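Local coordinates for protein CAIP (Helicobacter cinaedi, PDB 5LBH) that binds iron and probably oxidises it as a twelve-subunit Dps-like mini-ferritin, and acts as an antigen that promotes the differentiation of macrophages into foam cells, at residues Ser16-Lys21 / Leu97-Tyr102; Val22-Trp27 / Thr85-Lys90. All blocks are in the same frame, centred on the assembly; numbering follows the deposited sequence.

Contact 1. Residues Ser16-Lys21 / Leu97-Tyr102; sequences SVFYVK and LADYEY
Asp99 of helix 89-116 meets both Phe18 and Lys21, one turn apart on helix 4-28, and its carboxylate has a different role toward each. Its CG lies beside the backbone N (chi1 -77°), which sends the carboxylate across toward the other helix. OD2 receives Lys21 NZ at 3.1 Å through its syn lone pair, in a salt bridge whose two side chains arrive from opposite directions. A water completes a small ring: it donates to Asp99 OD1 at 3.1 Å and accepts a weak bond from Lys21 NZ, so both carboxylate oxygens are engaged on this partly exposed side. The same OD2 also lies at the edge of the Phe18 ring, near its plane and 3.3 Å from Phe18 CE2, where the positive rim of the ring probably suits the oxygen. Asp99 CB adds an apolar touch, 3.6 Å from Phe18 CE2. The two helices belong to the four-helix bundle of the ferritin-like fold, in which these two neighbours are antiparallel; their short segments run at 166° with axes 12.4 Å apart, a gap spanned by Phe18 and Lys21 from one side and by Asp99 and Tyr100 from the other. Tyr100, next along, turns its ring into the bundle interior. Its CE1 lies 4.1 Å from Phe18 CE1, and the two side chains cross at about a right angle. Phe48 of helix 34-61 meets the Phe18 ring edge-to-face, and Ile44 of that helix touches both Phe18 and Tyr100, while Ala136 and Ile137 of helix 120-144 pack against Tyr100.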
ATOM      1  N   SER A  16     -25.070  22.230  -8.553  1.00 31.31           N
ATOM      2  CA  SER A  16     -25.992  21.325  -7.869  1.00 36.78           C
ATOM      3  C   SER A  16     -27.047  20.782  -8.825  1.00 33.73           C
ATOM      4  O   SER A  16     -27.457  19.628  -8.692  1.00 37.56           O
ATOM      5  CB  SER A  16     -26.651  21.996  -6.651  1.00 32.50           C
ATOM      6  OG  SER A  16     -27.578  23.002  -6.998  1.00 44.57           O
ATOM      7  N   VAL A  17     -27.483  21.581  -9.800  1.00 36.02           N
ATOM      8  CA  VAL A  17     -28.441  21.080 -10.783  1.00 33.00           C
ATOM      9  C   VAL A  17     -27.774  20.090 -11.730  1.00 32.34           C
ATOM     10  O   VAL A  17     -28.332  19.037 -12.037  1.00 30.88           O
ATOM     11  CB  VAL A  17     -29.094  22.255 -11.532  1.00 38.78           C
ATOM     12  CG1 VAL A  17     -29.942  21.756 -12.706  1.00 37.38           C
ATOM     13  CG2 VAL A  17     -29.943  23.083 -10.549  1.00 32.73           C
ATOM     14  N   PHE A  18     -26.558  20.401 -12.189  1.00 38.40           N
ATOM     15  CA  PHE A  18     -25.835  19.491 -13.073  1.00 32.20           C
ATOM     16  C   PHE A  18     -25.532  18.179 -12.361  1.00 35.68           C
ATOM     17  O   PHE A  18     -25.602  17.094 -12.965  1.00 31.43           O
ATOM     18  CB  PHE A  18     -24.543  20.156 -13.544  1.00 26.17           C
ATOM     19  CG  PHE A  18     -23.861  19.432 -14.660  1.00 30.16           C
ATOM     20  CD1 PHE A  18     -22.591  18.892 -14.494  1.00 30.83           C
ATOM     21  CD2 PHE A  18     -24.488  19.292 -15.892  1.00 31.16           C
ATOM     22  CE1 PHE A  18     -21.964  18.219 -15.541  1.00 27.31           C
ATOM     23  CE2 PHE A  18     -23.865  18.618 -16.937  1.00 31.38           C
ATOM     24  CZ  PHE A  18     -22.602  18.081 -16.765  1.00 24.39           C
ATOM     25  N   TYR A  19     -25.218  18.265 -11.064  1.00 28.99           N
ATOM     26  CA  TYR A  19     -24.964  17.074 -10.268  1.00 28.26           C
ATOM     27  C   TYR A  19     -26.116  16.076 -10.375  1.00 31.93           C
ATOM     28  O   TYR A  19     -25.898  14.877 -10.599  1.00 34.12           O
ATOM     29  CB  TYR A  19     -24.721  17.501  -8.821  1.00 26.80           C
ATOM     30  CG  TYR A  19     -24.538  16.390  -7.829  1.00 28.30           C
ATOM     31  CD1 TYR A  19     -25.552  16.071  -6.935  1.00 25.19           C
ATOM     32  CD2 TYR A  19     -23.331  15.688  -7.744  1.00 32.57           C
ATOM     33  CE1 TYR A  19     -25.392  15.081  -6.017  1.00 31.59           C
ATOM     34  CE2 TYR A  19     -23.161  14.674  -6.812  1.00 30.26           C
ATOM     35  CZ  TYR A  19     -24.201  14.376  -5.956  1.00 34.16           C
ATOM     36  OH  TYR A  19     -24.072  13.385  -5.021  1.00 31.61           O
ATOM     37  N   VAL A  20     -27.354  16.561 -10.253  1.00 30.44           N
ATOM     38  CA  VAL A  20     -28.504  15.665 -10.320  1.00 34.49           C
ATOM     39  C   VAL A  20     -28.780  15.244 -11.760  1.00 31.95           C
ATOM     40  O   VAL A  20     -29.096  14.080 -12.020  1.00 28.36           O
ATOM     41  CB  VAL A  20     -29.739  16.312  -9.659  1.00 35.69           C
ATOM     42  CG1 VAL A  20     -30.978  15.502  -9.948  1.00 28.97           C
ATOM     43  CG2 VAL A  20     -29.547  16.391  -8.148  1.00 33.03           C
ATOM     44  N   LYS A  21     -28.656  16.166 -12.716  1.00 27.24           N
ATOM     45  CA  LYS A  21     -28.850  15.788 -14.112  1.00 30.20           C
ATOM     46  C   LYS A  21     -27.918  14.645 -14.522  1.00 32.89           C
ATOM     47  O   LYS A  21     -28.321  13.733 -15.259  1.00 32.27           O
ATOM     48  CB  LYS A  21     -28.619  16.979 -15.032  1.00 29.60           C
ATOM     49  CG  LYS A  21     -28.854  16.620 -16.473  1.00 31.01           C
ATOM     50  CD  LYS A  21     -28.480  17.728 -17.418  1.00 35.79           C
ATOM     51  CE  LYS A  21     -29.429  18.887 -17.413  1.00 37.30           C
ATOM     52  NZ  LYS A  21     -29.026  19.892 -18.477  1.00 35.75           N
ATOM     53  N   LEU A  97     -21.461  18.089 -23.382  1.00 31.28           N
ATOM     54  CA  LEU A  97     -20.666  19.090 -24.089  1.00 32.50           C
ATOM     55  C   LEU A  97     -21.319  20.465 -24.002  1.00 35.35           C
ATOM     56  O   LEU A  97     -20.654  21.454 -23.686  1.00 33.50           O
ATOM     57  CB  LEU A  97     -20.469  18.683 -25.556  1.00 33.53           C
ATOM     58  CG  LEU A  97     -19.739  19.649 -26.507  1.00 33.79           C
ATOM     59  CD1 LEU A  97     -18.300  19.920 -26.033  1.00 31.76           C
ATOM     60  CD2 LEU A  97     -19.730  19.159 -27.952  1.00 27.39           C
ATOM     61  N   ALA A  98     -22.641  20.536 -24.200  1.00 33.30           N
ATOM     62  CA  ALA A  98     -23.315  21.830 -24.149  1.00 32.15           C
ATOM     63  C   ALA A  98     -23.185  22.470 -22.771  1.00 37.39           C
ATOM     64  O   ALA A  98     -22.866  23.659 -22.658  1.00 40.68           O
ATOM     65  CB  ALA A  98     -24.785  21.681 -24.526  1.00 25.62           C
ATOM     66  N   ASP A  99     -23.393  21.692 -21.707  1.00 33.59           N
ATOM     67  CA  ASP A  99     -23.264  22.265 -20.371  1.00 36.10           C
ATOM     68  C   ASP A  99     -21.820  22.620 -20.035  1.00 33.50           C
ATOM     69  O   ASP A  99     -21.588  23.589 -19.303  1.00 30.81           O
ATOM     70  CB  ASP A  99     -23.854  21.329 -19.313  1.00 37.02           C
ATOM     71  CG  ASP A  99     -25.383  21.378 -19.279  1.00 36.24           C
ATOM     72  OD1 ASP A  99     -25.962  22.303 -19.876  1.00 37.83           O
ATOM     73  OD2 ASP A  99     -26.006  20.514 -18.636  1.00 39.41           O
ATOM     74  N   TYR A 100     -20.848  21.857 -20.547  1.00 30.61           N
ATOM     75  CA  TYR A 100     -19.436  22.180 -20.326  1.00 30.72           C
ATOM     76  C   TYR A 100     -19.063  23.523 -20.947  1.00 34.57           C
ATOM     77  O   TYR A 100     -18.235  24.259 -20.400  1.00 31.42           O
ATOM     78  CB  TYR A 100     -18.535  21.091 -20.901  1.00 32.36           C
ATOM     79  CG  TYR A 100     -18.289  19.945 -19.985  1.00 27.33           C
ATOM     80  CD1 TYR A 100     -18.971  19.833 -18.786  1.00 30.49           C
ATOM     81  CD2 TYR A 100     -17.333  19.009 -20.284  1.00 26.22           C
ATOM     82  CE1 TYR A 100     -18.732  18.785 -17.929  1.00 31.71           C
ATOM     83  CE2 TYR A 100     -17.082  17.958 -19.438  1.00 33.99           C
ATOM     84  CZ  TYR A 100     -17.781  17.851 -18.264  1.00 35.46           C
ATOM     85  OH  TYR A 100     -17.530  16.791 -17.427  1.00 41.41           O
ATOM     86  N   GLU A 101     -19.622  23.830 -22.124  1.00 34.84           N
ATOM     87  CA  GLU A 101     -19.365  25.117 -22.757  1.00 36.90           C
ATOM     88  C   GLU A 101     -19.928  26.239 -21.907  1.00 38.59           C
ATOM     89  O   GLU A 101     -19.365  27.340 -21.855  1.00 41.47           O
ATOM     90  CB  GLU A 101     -20.046  25.187 -24.124  1.00 35.20           C
ATOM     91  CG  GLU A 101     -19.886  23.964 -24.954  1.00 40.29           C
ATOM     92  CD  GLU A 101     -18.870  24.129 -26.016  1.00 48.97           C
ATOM     93  OE1 GLU A 101     -17.839  24.766 -25.714  1.00 49.25           O
ATOM     94  OE2 GLU A 101     -19.089  23.582 -27.127  1.00 49.84           O
ATOM     95  N   TYR A 102     -21.046  25.970 -21.240  1.00 34.28           N
ATOM     96  CA  TYR A 102     -21.618  26.941 -20.328  1.00 34.56           C
ATOM     97  C   TYR A 102     -20.716  27.148 -19.118  1.00 31.17           C
ATOM     98  O   TYR A 102     -20.386  28.284 -18.769  1.00 33.78           O
ATOM     99  CB  TYR A 102     -23.002  26.471 -19.913  1.00 32.32           C
ATOM    100  CG  TYR A 102     -23.603  27.277 -18.807  1.00 36.34           C
ATOM    101  CD1 TYR A 102     -23.672  26.760 -17.512  1.00 37.83           C
ATOM    102  CD2 TYR A 102     -24.082  28.557 -19.037  1.00 31.26           C
ATOM    103  CE1 TYR A 102     -24.229  27.492 -16.487  1.00 38.35           C
ATOM    104  CE2 TYR A 102     -24.632  29.291 -18.026  1.00 32.79           C
ATOM    105  CZ  TYR A 102     -24.706  28.759 -16.747  1.00 37.16           C
ATOM    106  OH  TYR A 102     -25.257  29.501 -15.718  1.00 40.64           O
TER
HETATM  107  O   HOH W   1     -29.030  22.623 -19.628  1.00 43.08           O

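Contact 2. Residues Val22-Trp27 / Thr85-Lys90; sequences VHNFHW and TSFCSK. With FE (Fe (III) ion), chain V.
Phe87 carries two unlike contacts from consecutive residues of one helix: the ring of Phe25 on its face and the amide oxygen of Asn24 at its edge. In this ferritin-like bundle the pair joins helix 4-28 to the short, weakly bonded strand at about 87-88 that leads into helix 89-116. The phenyl rings form a T-shaped stack, with the edge of Phe25 toward the face of Phe87, centroids 5.0 Å apart and planes at 86°. Phe25 CD1 stands over the centre of the Phe87 ring, and Phe25 CE1 comes within 3.8 Å of Phe87 CE2. Asn24 extends with CG trans to the main-chain N (chi1 178°), bringing OD1 into the plane of the Phe87 ring, 3.4 Å from Phe87 CE1. The amide is turned 67° from that ring and is held at both ends: OD1 accepts from Asn28 ND2, and ND2 donates to Lys84 O. His26 leaves the helix on the side away from 85-90; Thr41 OG1 of the same chain is hydrogen-bonded to its ND1, and its ring helps build an iron site of the kind Dps proteins place between two subunits, completed by Asp53 and Glu57 of a neighbouring subunit and a water. His26 NE2 binds the iron(III) ion at 2.4 Å.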
ATOM      1  N   VAL A  22     -26.666  14.681 -14.064  1.00 28.77           N
ATOM      2  CA  VAL A  22     -25.723  13.641 -14.457  1.00 29.45           C
ATOM      3  C   VAL A  22     -26.056  12.298 -13.789  1.00 31.70           C
ATOM      4  O   VAL A  22     -25.841  11.243 -14.391  1.00 30.15           O
ATOM      5  CB  VAL A  22     -24.283  14.125 -14.176  1.00 29.40           C
ATOM      6  CG1 VAL A  22     -23.251  13.021 -14.435  1.00 26.82           C
ATOM      7  CG2 VAL A  22     -23.974  15.347 -15.016  1.00 27.17           C
ATOM      8  N   HIS A  23     -26.619  12.296 -12.570  1.00 26.85           N
ATOM      9  CA  HIS A  23     -27.117  11.037 -12.008  1.00 32.13           C
ATOM     10  C   HIS A  23     -28.183  10.427 -12.924  1.00 33.33           C
ATOM     11  O   HIS A  23     -28.228   9.209 -13.135  1.00 30.74           O
ATOM     12  CB  HIS A  23     -27.691  11.274 -10.607  1.00 28.87           C
ATOM     13  CG  HIS A  23     -26.671  11.234  -9.510  1.00 39.17           C
ATOM     14  ND1 HIS A  23     -25.934  12.342  -9.139  1.00 40.10           N
ATOM     15  CD2 HIS A  23     -26.311  10.244  -8.656  1.00 35.74           C
ATOM     16  CE1 HIS A  23     -25.140  12.028  -8.130  1.00 31.11           C
ATOM     17  NE2 HIS A  23     -25.351  10.764  -7.817  1.00 37.07           N
ATOM     18  N   ASN A  24     -29.027  11.273 -13.508  1.00 29.65           N
ATOM     19  CA  ASN A  24     -30.042  10.809 -14.440  1.00 29.83           C
ATOM     20  C   ASN A  24     -29.406  10.185 -15.688  1.00 33.13           C
ATOM     21  O   ASN A  24     -29.794   9.087 -16.106  1.00 32.56           O
ATOM     22  CB  ASN A  24     -30.959  11.992 -14.757  1.00 34.68           C
ATOM     23  CG  ASN A  24     -32.031  11.675 -15.754  1.00 30.66           C
ATOM     24  OD1 ASN A  24     -32.289  10.526 -16.074  1.00 30.20           O
ATOM     25  ND2 ASN A  24     -32.712  12.719 -16.217  1.00 35.22           N
ATOM     26  N   PHE A  25     -28.404  10.845 -16.283  1.00 31.45           N
ATOM     27  CA  PHE A  25     -27.658  10.205 -17.374  1.00 34.68           C
ATOM     28  C   PHE A  25     -27.030   8.889 -16.921  1.00 37.21           C
ATOM     29  O   PHE A  25     -27.027   7.892 -17.658  1.00 36.50           O
ATOM     30  CB  PHE A  25     -26.560  11.138 -17.893  1.00 33.08           C
ATOM     31  CG  PHE A  25     -27.071  12.416 -18.488  1.00 33.04           C
ATOM     32  CD1 PHE A  25     -28.348  12.487 -19.019  1.00 30.83           C
ATOM     33  CD2 PHE A  25     -26.269  13.543 -18.523  1.00 28.30           C
ATOM     34  CE1 PHE A  25     -28.819  13.667 -19.572  1.00 30.77           C
ATOM     35  CE2 PHE A  25     -26.724  14.724 -19.081  1.00 36.34           C
ATOM     36  CZ  PHE A  25     -28.007  14.789 -19.607  1.00 35.81           C
ATOM     37  N   HIS A  26     -26.486   8.882 -15.706  1.00 35.86           N
ATOM     38  CA  HIS A  26     -25.816   7.714 -15.156  1.00 32.11           C
ATOM     39  C   HIS A  26     -26.770   6.530 -15.018  1.00 34.88           C
ATOM     40  O   HIS A  26     -26.387   5.385 -15.271  1.00 36.89           O
ATOM     41  CB  HIS A  26     -25.206   8.115 -13.815  1.00 30.39           C
ATOM     42  CG  HIS A  26     -24.584   6.994 -13.053  1.00 39.20           C
ATOM     43  ND1 HIS A  26     -23.422   6.364 -13.453  1.00 37.66           N
ATOM     44  CD2 HIS A  26     -24.940   6.421 -11.878  1.00 39.80           C
ATOM     45  CE1 HIS A  26     -23.102   5.441 -12.567  1.00 36.58           C
ATOM     46  NE2 HIS A  26     -24.004   5.455 -11.603  1.00 40.71           N
ATOM     47  N   TRP A  27     -28.017   6.787 -14.615  1.00 34.08           N
ATOM     48  CA  TRP A  27     -28.987   5.726 -14.361  1.00 29.91           C
ATOM     49  C   TRP A  27     -29.686   5.229 -15.631  1.00 32.42           C
ATOM     50  O   TRP A  27     -30.065   4.054 -15.704  1.00 32.35           O
ATOM     51  CB  TRP A  27     -30.058   6.216 -13.389  1.00 29.28           C
ATOM     52  CG  TRP A  27     -29.582   6.600 -12.040  1.00 32.82           C
ATOM     53  CD1 TRP A  27     -28.577   6.017 -11.323  1.00 33.83           C
ATOM     54  CD2 TRP A  27     -30.122   7.641 -11.210  1.00 30.14           C
ATOM     55  NE1 TRP A  27     -28.444   6.643 -10.104  1.00 36.09           N
ATOM     56  CE2 TRP A  27     -29.379   7.641 -10.007  1.00 31.26           C
ATOM     57  CE3 TRP A  27     -31.148   8.581 -11.376  1.00 29.30           C
ATOM     58  CZ2 TRP A  27     -29.624   8.546  -8.975  1.00 32.57           C
ATOM     59  CZ3 TRP A  27     -31.396   9.479 -10.360  1.00 33.71           C
ATOM     60  CH2 TRP A  27     -30.635   9.459  -9.166  1.00 36.49           C
ATOM     61  N   THR A  85     -36.125  10.243 -19.267  1.00 34.78           N
ATOM     62  CA  THR A  85     -35.688   9.154 -18.397  1.00 33.05           C
ATOM     63  C   THR A  85     -35.037   8.023 -19.176  1.00 31.83           C
ATOM     64  O   THR A  85     -35.075   6.872 -18.731  1.00 30.92           O
ATOM     65  CB  THR A  85     -36.854   8.592 -17.556  1.00 34.22           C
ATOM     66  OG1 THR A  85     -37.628   7.666 -18.337  1.00 42.66           O
ATOM     67  CG2 THR A  85     -37.738   9.673 -16.958  1.00 38.00           C
ATOM     68  N   SER A  86     -34.489   8.310 -20.348  1.00 32.50           N
ATOM     69  CA  SER A  86     -33.866   7.270 -21.148  1.00 30.85           C
ATOM     70  C   SER A  86     -32.963   7.961 -22.160  1.00 30.69           C
ATOM     71  O   SER A  86     -33.384   8.934 -22.787  1.00 32.00           O
ATOM     72  CB  SER A  86     -34.955   6.413 -21.823  1.00 31.05           C
ATOM     73  OG  SER A  86     -34.427   5.274 -22.466  1.00 42.24           O
ATOM     74  N   PHE A  87     -31.713   7.517 -22.275  1.00 31.09           N
ATOM     75  CA  PHE A  87     -30.772   8.183 -23.167  1.00 30.75           C
ATOM     76  C   PHE A  87     -29.876   7.172 -23.861  1.00 32.94           C
ATOM     77  O   PHE A  87     -29.478   6.169 -23.271  1.00 36.95           O
ATOM     78  CB  PHE A  87     -29.895   9.194 -22.412  1.00 33.66           C
ATOM     79  CG  PHE A  87     -30.674  10.123 -21.524  1.00 33.88           C
ATOM     80  CD1 PHE A  87     -30.922   9.786 -20.200  1.00 29.83           C
ATOM     81  CD2 PHE A  87     -31.175  11.323 -22.023  1.00 28.89           C
ATOM     82  CE1 PHE A  87     -31.652  10.630 -19.388  1.00 32.74           C
ATOM     83  CE2 PHE A  87     -31.895  12.172 -21.221  1.00 34.14           C
ATOM     84  CZ  PHE A  87     -32.133  11.833 -19.898  1.00 35.68           C
ATOM     85  N   CYS A  88     -29.598   7.424 -25.131  1.00 34.56           N
ATOM     86  CA  CYS A  88     -28.470   6.769 -25.762  1.00 37.33           C
ATOM     87  C   CYS A  88     -27.196   7.561 -25.462  1.00 38.99           C
ATOM     88  O   CYS A  88     -27.233   8.718 -25.035  1.00 41.18           O
ATOM     89  CB  CYS A  88     -28.725   6.596 -27.263  1.00 34.67           C
ATOM     90  SG  CYS A  88     -28.619   8.059 -28.248  1.00 44.26           S
ATOM     91  N   SER A  89     -26.060   6.902 -25.657  1.00 43.07           N
ATOM     92  CA  SER A  89     -24.783   7.463 -25.242  1.00 33.56           C
ATOM     93  C   SER A  89     -24.391   8.681 -26.067  1.00 39.73           C
ATOM     94  O   SER A  89     -23.686   9.560 -25.562  1.00 39.04           O
ATOM     95  CB  SER A  89     -23.708   6.391 -25.341  1.00 40.02           C
ATOM     96  OG  SER A  89     -23.179   6.127 -24.056  1.00 51.83           O
ATOM     97  N   LYS A  90     -24.818   8.759 -27.331  1.00 37.18           N
ATOM     98  CA  LYS A  90     -24.481   9.941 -28.115  1.00 36.96           C
ATOM     99  C   LYS A  90     -25.274  11.161 -27.654  1.00 39.94           C
ATOM    100  O   LYS A  90     -24.763  12.283 -27.680  1.00 45.52           O
ATOM    101  CB  LYS A  90     -24.709   9.679 -29.603  1.00 34.96           C
ATOM    102  CG  LYS A  90     -23.984  10.653 -30.512  1.00 40.28           C
ATOM    103  CD  LYS A  90     -24.885  11.176 -31.623  1.00 49.90           C
ATOM    104  CE  LYS A  90     -26.229  11.639 -31.049  1.00 58.98           C
ATOM    105  NZ  LYS A  90     -27.117  12.368 -32.018  1.00 67.10           N
TER
HETATM  106 FE    FE V 201     -24.379   4.192  -9.584  1.00 66.80          FE
HETATM  107  O   HOH W   2     -23.033   1.991  -9.613  1.00 38.73           O

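How the contacts relate
From the N terminus, helix 4-28 supplies the first half of both contacts without a break: 16-21 for contact 1, then 22-27 for contact 2. The chain next passes through helix 34-61 and the short helix 70-76 before returning at 85-90, where contact 2 closes its loop. Helix 89-116 then runs back along helix 4-28, and contact 1 closes the wider loop at 97-102, with contact 2 nested inside it. The centres lie about 13 Å apart. Contact 1 joins the two helices near the middle of the bundle; contact 2 joins helix 4-28 to the entry of helix 89-116 near one end. Both also touch a neighbouring subunit of the dodecamer.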